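PDB 6SKY: Serine/threonine-protein kinase Tel1, which transfers phosphate from ATP to serine and threonine residues of proteins and probably serves as a DNA-damage sensor that activates checkpoint signalling. Local coordinates for residues His2460-Met2465 / Leu2568-Val2573; Trp2507-Gln2512 / Asn2553-Pro2558; His2577-Glu2582 / Leu2595-Thr2600. All coordinates share one frame; numbering follows the deposited sequence.

Interaction 1. Residues His2460-Met2465 / Leu2568-Val2573; sequences HPYHGM and LDYSHV
Y2570 carries most of this contact. It reaches from the loop 2568-2573 to the start of helix 2461-2472, where H2460 and Y2462 meet different parts of it. H2460 is the first residue past the preceding helix. Its CG lies anti to the carbonyl carbon (chi1 -49°), which sets the imidazole edge against the phenol tip. ND1 and Y2570 OH are 2.7 Å apart and joined by a nearly straight hydrogen bond (173°); either group could be the donor. The phenol oxygen lies near the plane of the imidazole. The two rings meet rim to rim, with planes 76° apart, and do not stack. Y2570 OH also bonds to the backbone N of S2565, so two partners grip it. L2568 crosses the imidazole at about a right angle, its CD1 3.6 Å from H2460 CE1.

Y2462 takes the root of Y2570. Its CE2 is 3.7 Å from Y2570 CB, and its rim is turned toward the Y2570 face in an offset edge-to-face pair. The centroids of the Y2462 and Y2570 rings are 6.0 Å apart. H2463 crosses Y2570 at about a right angle near the phenol tip, but its NE2 bonds to the carbonyl of I2562. An alanine at H2460 has no imidazole to bond Y2570 OH or meet L2568 CD1, and the phenol would probably be held less firmly.

H2460, Y2462 and Y2570 thus form an aromatic cluster. It joins the start of helix 2461-2472, within the FAT family region, to the loop that runs into the kinase β-sheet.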
# COMPACT_ATOMS: atom_id res chain seq x y z
N HIS A 2460 31.17 28.72 -22.88
CA HIS A 2460 30.57 29.34 -21.70
C HIS A 2460 31.69 29.88 -20.83
O HIS A 2460 32.10 29.25 -19.86
CB HIS A 2460 29.71 28.34 -20.95
CG HIS A 2460 28.75 27.59 -21.83
ND1 HIS A 2460 27.44 27.98 -21.99
CD2 HIS A 2460 28.93 26.51 -22.61
CE1 HIS A 2460 26.85 27.15 -22.83
NE2 HIS A 2460 27.73 26.26 -23.23
N PRO A 2461 32.21 31.07 -21.16
CA PRO A 2461 33.41 31.55 -20.46
C PRO A 2461 33.18 31.91 -19.01
O PRO A 2461 34.07 31.68 -18.18
CB PRO A 2461 33.82 32.76 -21.30
CG PRO A 2461 32.61 33.18 -21.98
CD PRO A 2461 31.82 31.97 -22.25
N TYR A 2462 32.02 32.44 -18.66
CA TYR A 2462 31.75 32.80 -17.28
C TYR A 2462 31.45 31.60 -16.40
O TYR A 2462 31.16 31.78 -15.22
CB TYR A 2462 30.59 33.79 -17.21
CG TYR A 2462 30.76 34.95 -18.15
CD1 TYR A 2462 31.82 35.83 -18.02
CD2 TYR A 2462 29.86 35.16 -19.18
CE1 TYR A 2462 31.97 36.88 -18.88
CE2 TYR A 2462 30.01 36.21 -20.04
CZ TYR A 2462 31.07 37.07 -19.89
OH TYR A 2462 31.21 38.12 -20.75
N HIS A 2463 31.51 30.39 -16.95
CA HIS A 2463 31.35 29.18 -16.18
C HIS A 2463 32.62 28.34 -16.10
O HIS A 2463 32.66 27.41 -15.30
CB HIS A 2463 30.23 28.31 -16.77
CG HIS A 2463 28.87 28.92 -16.63
ND1 HIS A 2463 28.40 29.88 -17.49
CD2 HIS A 2463 27.88 28.70 -15.74
CE1 HIS A 2463 27.18 30.23 -17.13
NE2 HIS A 2463 26.84 29.52 -16.07
N GLY A 2464 33.63 28.65 -16.90
CA GLY A 2464 34.85 27.87 -16.86
C GLY A 2464 36.12 28.67 -16.61
O GLY A 2464 37.12 28.12 -16.14
N MET A 2465 36.09 29.96 -16.89
CA MET A 2465 37.35 30.68 -16.88
C MET A 2465 37.83 31.03 -15.48
O MET A 2465 39.03 31.17 -15.28
CB MET A 2465 37.26 31.92 -17.75
CG MET A 2465 38.10 31.78 -18.99
SD MET A 2465 37.29 32.34 -20.48
CE MET A 2465 36.99 34.02 -20.02
N LEU A 2568 24.15 30.24 -26.63
CA LEU A 2568 25.56 30.63 -26.53
C LEU A 2568 25.75 32.14 -26.62
O LEU A 2568 26.77 32.62 -27.10
CB LEU A 2568 26.41 29.93 -27.59
CG LEU A 2568 27.25 28.75 -27.12
CD1 LEU A 2568 26.38 27.77 -26.38
CD2 LEU A 2568 27.91 28.08 -28.29
N ASP A 2569 24.77 32.90 -26.14
CA ASP A 2569 24.78 34.35 -26.23
C ASP A 2569 24.81 34.93 -24.82
O ASP A 2569 23.82 34.85 -24.10
CB ASP A 2569 23.57 34.87 -27.00
CG ASP A 2569 23.57 36.37 -27.15
OD1 ASP A 2569 24.43 36.90 -27.89
OD2 ASP A 2569 22.71 37.03 -26.54
N TYR A 2570 25.94 35.51 -24.44
CA TYR A 2570 26.11 36.09 -23.12
C TYR A 2570 26.32 37.59 -23.21
O TYR A 2570 27.16 38.17 -22.52
CB TYR A 2570 27.27 35.43 -22.38
CG TYR A 2570 26.98 34.00 -22.00
CD1 TYR A 2570 26.17 33.72 -20.92
CD2 TYR A 2570 27.50 32.95 -22.72
CE1 TYR A 2570 25.89 32.44 -20.57
CE2 TYR A 2570 27.22 31.66 -22.37
CZ TYR A 2570 26.42 31.42 -21.29
OH TYR A 2570 26.13 30.13 -20.94
N SER A 2571 25.54 38.25 -24.06
CA SER A 2571 25.57 39.70 -24.17
C SER A 2571 24.55 40.37 -23.27
O SER A 2571 24.75 41.51 -22.86
CB SER A 2571 25.34 40.13 -25.62
OG SER A 2571 24.11 39.61 -26.10
N HIS A 2572 23.47 39.67 -22.93
CA HIS A 2572 22.43 40.21 -22.07
C HIS A 2572 22.81 40.20 -20.60
O HIS A 2572 21.93 40.38 -19.75
CB HIS A 2572 21.13 39.43 -22.26
CG HIS A 2572 21.23 38.00 -21.84
ND1 HIS A 2572 20.97 37.58 -20.55
CD2 HIS A 2572 21.57 36.88 -22.53
CE1 HIS A 2572 21.14 36.28 -20.47
NE2 HIS A 2572 21.50 35.83 -21.65
N VAL A 2573 24.08 39.98 -20.28
CA VAL A 2573 24.52 39.86 -18.89
C VAL A 2573 24.98 41.22 -18.40
O VAL A 2573 25.77 41.89 -19.08
CB VAL A 2573 25.64 38.81 -18.76
CG1 VAL A 2573 25.66 38.24 -17.36
CG2 VAL A 2573 25.45 37.72 -19.78

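Interaction 2. Residues Trp2507-Gln2512 / Asn2553-Pro2558; sequences WPAIDQ and NPIPPP
The close packing here is between A2509 on helix 2507-2522 and I2555 in the proline-rich loop. A2509 CB points at the loop and meets I2555 CG2 at 3.6 Å. The I2555 torsions explain this. CG1 takes the crowded position between the backbone N and the carbonyl carbon (chi1 61°), while CG2 lies beside the backbone N and faces the helix. The same methyl lies 4.4 Å from I2510 N, so it rests against the helix backbone as well. Both A2509 and I2555 are buried. Y2466 and T2513 also touch I2555.

The other side is looser. N2553 CB lies 4.2 Å from A2509 CB, although the backbones are nearest at this pair. Beyond it, the N2553 amide crosses Q2512 obliquely, the two amide planes being 28° apart. Q2512 meets it mainly through CB. Its chain bends at chi2 (-62°) and the polar end leads away. P2554 is exposed and its side chain starts away from the helix.

No hydrogen bond crosses between the two segments. The contact rests on small apolar groups fitting together, and so on shape and burial more than on directional polar bonds.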
# COMPACT_ATOMS: atom_id res chain seq x y z
N TRP A 2507 39.12 36.78 -21.45
CA TRP A 2507 40.11 36.17 -20.58
C TRP A 2507 41.03 37.21 -19.95
O TRP A 2507 41.32 37.10 -18.76
CB TRP A 2507 40.93 35.11 -21.34
CG TRP A 2507 42.11 34.63 -20.58
CD1 TRP A 2507 43.41 34.87 -20.88
CD2 TRP A 2507 42.12 33.85 -19.39
NE1 TRP A 2507 44.23 34.28 -19.96
CE2 TRP A 2507 43.45 33.65 -19.02
CE3 TRP A 2507 41.12 33.30 -18.59
CZ2 TRP A 2507 43.82 32.92 -17.90
CZ3 TRP A 2507 41.48 32.59 -17.48
CH2 TRP A 2507 42.82 32.40 -17.15
N PRO A 2508 41.51 38.22 -20.68
CA PRO A 2508 42.32 39.25 -20.01
C PRO A 2508 41.55 40.04 -18.97
O PRO A 2508 42.13 40.42 -17.94
CB PRO A 2508 42.78 40.14 -21.17
CG PRO A 2508 42.78 39.24 -22.32
CD PRO A 2508 41.59 38.38 -22.14
N ALA A 2509 40.27 40.30 -19.21
CA ALA A 2509 39.47 40.99 -18.21
C ALA A 2509 39.40 40.19 -16.91
O ALA A 2509 39.64 40.73 -15.83
CB ALA A 2509 38.07 41.25 -18.75
N ILE A 2510 39.10 38.90 -17.02
CA ILE A 2510 39.02 38.05 -15.83
C ILE A 2510 40.38 37.94 -15.16
O ILE A 2510 40.48 37.93 -13.93
CB ILE A 2510 38.45 36.67 -16.22
CG1 ILE A 2510 36.96 36.79 -16.50
CG2 ILE A 2510 38.71 35.65 -15.14
CD1 ILE A 2510 36.30 35.49 -16.77
N ASP A 2511 41.45 37.91 -15.96
CA ASP A 2511 42.79 37.87 -15.41
C ASP A 2511 43.07 39.08 -14.53
O ASP A 2511 43.37 38.95 -13.33
CB ASP A 2511 43.79 37.79 -16.56
CG ASP A 2511 45.00 36.96 -16.22
OD1 ASP A 2511 45.00 36.33 -15.15
OD2 ASP A 2511 45.95 36.94 -17.02
N GLN A 2512 42.96 40.28 -15.11
CA GLN A 2512 43.31 41.49 -14.37
C GLN A 2512 42.38 41.70 -13.18
O GLN A 2512 42.81 42.07 -12.08
CB GLN A 2512 43.26 42.70 -15.29
CG GLN A 2512 44.04 42.55 -16.57
CD GLN A 2512 45.51 42.35 -16.33
OE1 GLN A 2512 46.04 42.72 -15.29
NE2 GLN A 2512 46.19 41.74 -17.30
N ASN A 2553 38.47 47.38 -17.19
CA ASN A 2553 38.08 46.04 -17.62
C ASN A 2553 36.64 45.74 -17.22
O ASN A 2553 36.37 45.50 -16.03
CB ASN A 2553 39.01 44.99 -17.00
CG ASN A 2553 40.43 45.14 -17.45
OD1 ASN A 2553 41.33 45.32 -16.63
ND2 ASN A 2553 40.66 45.06 -18.75
N PRO A 2554 35.70 45.72 -18.15
CA PRO A 2554 34.31 45.44 -17.77
C PRO A 2554 33.96 43.96 -17.79
O PRO A 2554 34.17 43.27 -18.79
CB PRO A 2554 33.51 46.22 -18.82
CG PRO A 2554 34.45 46.39 -19.99
CD PRO A 2554 35.83 45.96 -19.59
N ILE A 2555 33.42 43.46 -16.68
CA ILE A 2555 32.99 42.07 -16.54
C ILE A 2555 31.67 42.05 -15.80
O ILE A 2555 31.28 43.03 -15.16
CB ILE A 2555 34.02 41.24 -15.76
CG1 ILE A 2555 34.19 41.81 -14.36
CG2 ILE A 2555 35.33 41.20 -16.48
CD1 ILE A 2555 34.77 40.86 -13.40
N PRO A 2556 30.94 40.94 -15.87
CA PRO A 2556 29.80 40.77 -15.00
C PRO A 2556 30.26 40.66 -13.56
O PRO A 2556 31.41 40.29 -13.31
CB PRO A 2556 29.16 39.47 -15.49
CG PRO A 2556 30.24 38.76 -16.14
CD PRO A 2556 31.07 39.80 -16.79
N PRO A 2557 29.41 40.99 -12.59
CA PRO A 2557 29.80 40.84 -11.20
C PRO A 2557 30.15 39.39 -10.91
O PRO A 2557 29.39 38.48 -11.26
CB PRO A 2557 28.54 41.28 -10.44
CG PRO A 2557 27.81 42.10 -11.41
CD PRO A 2557 28.05 41.51 -12.73
N PRO A 2558 31.30 39.14 -10.30
CA PRO A 2558 31.75 37.75 -10.16
C PRO A 2558 30.85 36.90 -9.30
O PRO A 2558 30.91 35.67 -9.40
CB PRO A 2558 33.14 37.90 -9.54
CG PRO A 2558 33.50 39.31 -9.73
CD PRO A 2558 32.24 40.08 -9.69

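Interaction 3. Residues His2577-Glu2582 / Leu2595-Thr2600; sequences HKFAPE and LTAIGT
Four backbone hydrogen bonds join these strands, which form an antiparallel β-hairpin with a classic beta bulge. At the bulge, H2577 and K2578 both face I2598, and I2598 O accepts from each. K2578 N lies 3.0 Å from I2598 O, with the straighter bond (164°). H2577 N lies 2.9 Å from I2598 O and uses a carbonyl lone pair, though this bond is more bent (133° at the hydrogen). I2598 N returns a bond of 2.9 Å to K2578 O, approaching from above the carbonyl plane. Further along, A2580 N donates to T2596 O at 3.2 Å, again from above the plane.

The side chains divide between the two faces of the sheet. K2578 and I2598 run side by side on one face, and K2578 CG is 4.1 Å from I2598 CB. K2578 is extended beyond CG. I2598 CD1 instead turns along the strand and packs 4.0 Å from A2580 CB.

F2579 and A2597 form a non-hydrogen-bonded pair on the other face. F2579 CG lies beside the backbone N, and the ring reaches over to the partner strand. There F2579 CE1 meets L2595 CD2 at 3.6 Å. Helix 2541-2552 covers this face, with F2546 edge-to-face to F2579, and Y2517 of helix 2507-2522 touches the ring too. Strand 2604-2611, which bears residues of the ATP-analogue pocket, pairs with the other edge of strand 2593-2599. The A2597 methyl sits over one face of F2579 in a CH-pi contact, CB 4.2 Å from the ring centroid and 14° off the normal.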
# COMPACT_ATOMS: atom_id res chain seq x y z
N HIS A 2577 29.20 48.38 -13.77
CA HIS A 2577 29.29 49.76 -14.22
C HIS A 2577 30.27 50.55 -13.37
O HIS A 2577 31.25 51.10 -13.87
CB HIS A 2577 27.91 50.41 -14.20
CG HIS A 2577 27.90 51.84 -14.64
ND1 HIS A 2577 28.03 52.89 -13.75
CD2 HIS A 2577 27.77 52.40 -15.86
CE1 HIS A 2577 27.99 54.03 -14.41
NE2 HIS A 2577 27.83 53.76 -15.70
N LYS A 2578 30.03 50.59 -12.06
CA LYS A 2578 30.94 51.29 -11.16
C LYS A 2578 30.86 50.64 -9.79
O LYS A 2578 30.12 49.68 -9.59
CB LYS A 2578 30.60 52.78 -11.09
CG LYS A 2578 29.25 53.06 -10.48
CD LYS A 2578 28.98 54.54 -10.39
CE LYS A 2578 27.61 54.81 -9.79
NZ LYS A 2578 27.26 56.25 -9.79
N PHE A 2579 31.63 51.17 -8.85
CA PHE A 2579 31.59 50.71 -7.47
C PHE A 2579 31.10 51.84 -6.59
O PHE A 2579 31.45 53.00 -6.80
CB PHE A 2579 32.96 50.25 -7.00
CG PHE A 2579 33.24 48.82 -7.29
CD1 PHE A 2579 33.19 47.88 -6.28
CD2 PHE A 2579 33.53 48.40 -8.56
CE1 PHE A 2579 33.44 46.57 -6.55
CE2 PHE A 2579 33.78 47.08 -8.83
CZ PHE A 2579 33.73 46.17 -7.82
N ALA A 2580 30.27 51.50 -5.60
CA ALA A 2580 29.94 52.46 -4.57
C ALA A 2580 31.22 52.94 -3.90
O ALA A 2580 32.18 52.18 -3.75
CB ALA A 2580 29.00 51.84 -3.54
N PRO A 2581 31.27 54.22 -3.51
CA PRO A 2581 32.55 54.78 -3.04
C PRO A 2581 33.07 54.15 -1.76
O PRO A 2581 34.29 54.15 -1.55
CB PRO A 2581 32.22 56.26 -2.84
CG PRO A 2581 31.05 56.50 -3.72
CD PRO A 2581 30.24 55.25 -3.66
N GLU A 2582 32.21 53.61 -0.91
CA GLU A 2582 32.63 53.10 0.38
C GLU A 2582 32.47 51.59 0.46
O GLU A 2582 31.79 50.97 -0.36
CB GLU A 2582 31.84 53.76 1.52
CG GLU A 2582 32.19 55.22 1.73
CD GLU A 2582 31.54 55.80 2.97
OE1 GLU A 2582 30.42 55.38 3.30
OE2 GLU A 2582 32.15 56.68 3.61
N LEU A 2595 32.05 44.98 -0.34
CA LEU A 2595 31.98 45.91 -1.46
C LEU A 2595 30.59 45.92 -2.05
O LEU A 2595 29.82 44.98 -1.89
CB LEU A 2595 32.98 45.52 -2.54
CG LEU A 2595 34.40 46.05 -2.49
CD1 LEU A 2595 35.07 45.72 -1.18
CD2 LEU A 2595 35.16 45.44 -3.63
N THR A 2596 30.26 47.00 -2.74
CA THR A 2596 29.03 47.10 -3.50
C THR A 2596 29.37 47.50 -4.92
O THR A 2596 30.21 48.38 -5.13
CB THR A 2596 28.07 48.13 -2.89
OG1 THR A 2596 27.96 47.91 -1.48
CG2 THR A 2596 26.70 47.99 -3.50
N ALA A 2597 28.75 46.85 -5.88
CA ALA A 2597 28.98 47.14 -7.29
C ALA A 2597 27.65 47.52 -7.92
O ALA A 2597 26.66 46.81 -7.77
CB ALA A 2597 29.58 45.94 -8.01
N ILE A 2598 27.63 48.65 -8.60
CA ILE A 2598 26.45 49.08 -9.34
C ILE A 2598 26.63 48.61 -10.77
O ILE A 2598 27.61 48.97 -11.44
CB ILE A 2598 26.26 50.60 -9.27
CG1 ILE A 2598 25.81 51.02 -7.87
CG2 ILE A 2598 25.22 51.04 -10.27
CD1 ILE A 2598 26.94 51.29 -6.92
N GLY A 2599 25.69 47.81 -11.24
CA GLY A 2599 25.78 47.22 -12.55
C GLY A 2599 25.28 48.13 -13.64
O GLY A 2599 24.90 49.28 -13.42
N THR A 2600 25.29 47.60 -14.86
CA THR A 2600 24.82 48.37 -16.00
C THR A 2600 23.30 48.54 -15.95
O THR A 2600 22.79 49.63 -16.22
CB THR A 2600 25.26 47.70 -17.29
OG1 THR A 2600 26.55 48.19 -17.67
CG2 THR A 2600 24.28 47.97 -18.41

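In the fold
From the N terminus, the first segment met is 2460-2465, within the FAT family region, at the start of helix 2461-2472. Interaction 1 closes the longest loop, returning to it 103 residues later. Interaction 2 lies wholly within that loop, tying helix 2507-2522 to the chain just after helix 2541-2552. The two contacts also touch: M2465 packs on W2507 and I2510, and P2556 packs on Y2462. Interaction 3 follows both in series. It is a local hairpin that begins just after the second segment of interaction 1. Together they join helix 2461-2472, the helices that follow it and the kinase β-sheet.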